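Prephenate dehydrogenase (PDB 2G5C) catalyses the NAD(+)-dependent oxidative decarboxylation of prephenate to 3-(4-hydroxyphenyl)pyruvate, a step in tyrosine biosynthesis. Local coordinates at the interface of chains A and B. Sequence-based numbering; all coordinates share one arbitrary frame. Chains: chain A/B, prephenate dehydrogenase.

The interface of chains A and B. Residues chain A 259-260, 262, 264, 267; chain B 234-235, 238.
One face of the B:Phe234 ring meets the end of A:Ile259, whose methyl CD1 sits almost directly above ring atom CG, 4.0 Å away, so the contact falls at the root of the ring. The other flat group, the A:Glu262 carboxylate, is met at its OE2 edge. Ammonium NZ of B:Lys238 lies in the carboxylate plane, on the anti lone pair of OE2 at 3.0 Å, a hydrogen-bonded salt bridge, while methylene CD sits beside the same oxygen, tilted out of the plane, 3.3 Å from OE2. The lysine gets there by a bend at chi3 (-63°), which turns its tip towards A:Val260 as well. NZ donates to that residue's carbonyl O at 2.8 Å, from 37° above the carbonyl plane. Since A:Val260 ends helix 238-260, the ammonium may also offset the partial negative charge of the helix terminus. An alanine in place of B:Lys238 would probably leave the A:Glu262 carboxylate and the A:Val260 carbonyl without this shared cationic donor. Beside this polar clasp, B:Leu235 packs its branches against the turn at A:Glu262 and the first part of helix 264-279: CD2 packs on A:Glu262 CA at 3.8 Å and on A:Leu267 CD2 at 4.1 Å, while CD1 rests against A:Glu264 CB. The example shows a charged clasp flanking apolar packing; with its symmetry twin it forms part of the interface between the helical dimerization regions and is likely to contribute to holding the two subunits together.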
ATOM      1  N   ILE A 259       0.239 -21.601  -7.296  1.00 16.94           N
ATOM      2  CA  ILE A 259      -0.773 -21.291  -8.300  1.00 18.53           C
ATOM      3  C   ILE A 259      -0.566 -22.115  -9.566  1.00 19.23           C
ATOM      4  O   ILE A 259      -1.518 -22.649 -10.137  1.00 19.78           O
ATOM      5  CB  ILE A 259      -0.745 -19.788  -8.661  1.00 18.31           C
ATOM      6  CG1 ILE A 259      -1.104 -18.961  -7.429  1.00 20.60           C
ATOM      7  CG2 ILE A 259      -1.719 -19.513  -9.792  1.00 19.41           C
ATOM      8  CD1 ILE A 259      -0.876 -17.456  -7.574  1.00 18.21           C
ATOM      9  N   VAL A 260       0.683 -22.217 -10.005  1.00 20.02           N
ATOM     10  CA  VAL A 260       1.005 -22.984 -11.200  1.00 19.78           C
ATOM     11  C   VAL A 260       0.509 -24.426 -11.111  1.00 22.09           C
ATOM     12  O   VAL A 260      -0.051 -24.955 -12.074  1.00 22.74           O
ATOM     13  CB  VAL A 260       2.527 -23.008 -11.453  1.00 22.52           C
ATOM     14  CG1 VAL A 260       2.868 -24.105 -12.464  1.00 24.77           C
ATOM     15  CG2 VAL A 260       2.989 -21.649 -11.971  1.00 24.48           C
ATOM     16  N   GLU A 262      -1.764 -25.466  -8.970  1.00 20.65           N
ATOM     17  CA  GLU A 262      -3.085 -25.458  -8.373  1.00 19.80           C
ATOM     18  C   GLU A 262      -3.171 -26.228  -7.052  1.00 18.30           C
ATOM     19  O   GLU A 262      -4.025 -27.097  -6.894  1.00 16.85           O
ATOM     20  CB  GLU A 262      -4.099 -26.006  -9.387  1.00 24.62           C
ATOM     21  CG  GLU A 262      -4.306 -25.070 -10.590  1.00 27.49           C
ATOM     22  CD  GLU A 262      -4.859 -25.775 -11.819  1.00 31.60           C
ATOM     23  OE1 GLU A 262      -5.819 -26.561 -11.678  1.00 30.43           O
ATOM     24  OE2 GLU A 262      -4.338 -25.532 -12.933  1.00 32.85           O
ATOM     25  N   GLU A 264      -4.622 -26.151  -4.263  1.00 17.90           N
ATOM     26  CA  GLU A 264      -5.749 -25.479  -3.616  1.00 20.98           C
ATOM     27  C   GLU A 264      -5.691 -25.347  -2.098  1.00 17.88           C
ATOM     28  O   GLU A 264      -5.930 -24.262  -1.573  1.00 19.09           O
ATOM     29  CB  GLU A 264      -7.069 -26.131  -4.057  1.00 19.12           C
ATOM     30  CG  GLU A 264      -7.206 -27.609  -3.740  1.00 23.15           C
ATOM     31  CD  GLU A 264      -7.981 -27.869  -2.459  1.00 25.75           C
ATOM     32  OE1 GLU A 264      -8.514 -26.900  -1.878  1.00 23.85           O
ATOM     33  OE2 GLU A 264      -8.066 -29.045  -2.042  1.00 24.50           O
ATOM     34  N   LEU A 267      -2.453 -23.363  -0.933  1.00 17.30           N
ATOM     35  CA  LEU A 267      -2.584 -21.947  -1.258  1.00 18.31           C
ATOM     36  C   LEU A 267      -3.397 -21.248  -0.171  1.00 19.19           C
ATOM     37  O   LEU A 267      -3.005 -20.187   0.320  1.00 16.71           O
ATOM     38  CB  LEU A 267      -3.252 -21.763  -2.626  1.00 18.54           C
ATOM     39  CG  LEU A 267      -3.370 -20.331  -3.171  1.00 20.73           C
ATOM     40  CD1 LEU A 267      -2.049 -19.601  -3.027  1.00 22.38           C
ATOM     41  CD2 LEU A 267      -3.801 -20.363  -4.633  1.00 19.73           C
TER
ATOM     42  N   PHE B 234      -7.126 -16.545  -7.657  1.00 14.35           N
ATOM     43  CA  PHE B 234      -5.826 -16.871  -8.228  1.00 14.31           C
ATOM     44  C   PHE B 234      -5.895 -18.092  -9.139  1.00 15.45           C
ATOM     45  O   PHE B 234      -5.252 -18.127 -10.182  1.00 15.87           O
ATOM     46  CB  PHE B 234      -4.795 -17.126  -7.122  1.00 13.82           C
ATOM     47  CG  PHE B 234      -4.316 -15.882  -6.425  1.00 12.69           C
ATOM     48  CD1 PHE B 234      -4.150 -14.684  -7.124  1.00 16.14           C
ATOM     49  CD2 PHE B 234      -3.958 -15.928  -5.076  1.00 14.79           C
ATOM     50  CE1 PHE B 234      -3.626 -13.547  -6.484  1.00 14.71           C
ATOM     51  CE2 PHE B 234      -3.438 -14.812  -4.427  1.00 11.71           C
ATOM     52  CZ  PHE B 234      -3.267 -13.613  -5.131  1.00 13.73           C
ATOM     53  N   LEU B 235      -6.668 -19.101  -8.747  1.00 16.04           N
ATOM     54  CA  LEU B 235      -6.792 -20.300  -9.564  1.00 17.57           C
ATOM     55  C   LEU B 235      -7.725 -20.093 -10.757  1.00 19.06           C
ATOM     56  O   LEU B 235      -7.467 -20.602 -11.852  1.00 18.52           O
ATOM     57  CB  LEU B 235      -7.283 -21.476  -8.712  1.00 18.82           C
ATOM     58  CG  LEU B 235      -6.341 -21.860  -7.567  1.00 21.87           C
ATOM     59  CD1 LEU B 235      -6.860 -23.109  -6.860  1.00 21.80           C
ATOM     60  CD2 LEU B 235      -4.941 -22.102  -8.130  1.00 21.83           C
ATOM     61  N   LYS B 238      -5.787 -18.027 -13.281  1.00 17.68           N
ATOM     62  CA  LYS B 238      -4.373 -18.386 -13.228  1.00 20.44           C
ATOM     63  C   LYS B 238      -3.514 -18.023 -14.432  1.00 18.78           C
ATOM     64  O   LYS B 238      -2.354 -17.660 -14.258  1.00 19.73           O
ATOM     65  CB  LYS B 238      -4.191 -19.878 -12.895  1.00 21.88           C
ATOM     66  CG  LYS B 238      -4.626 -20.856 -13.962  1.00 24.90           C
ATOM     67  CD  LYS B 238      -4.119 -22.276 -13.648  1.00 26.19           C
ATOM     68  CE  LYS B 238      -2.592 -22.348 -13.643  1.00 25.00           C
ATOM     69  NZ  LYS B 238      -2.075 -23.750 -13.597  1.00 26.54           N
TER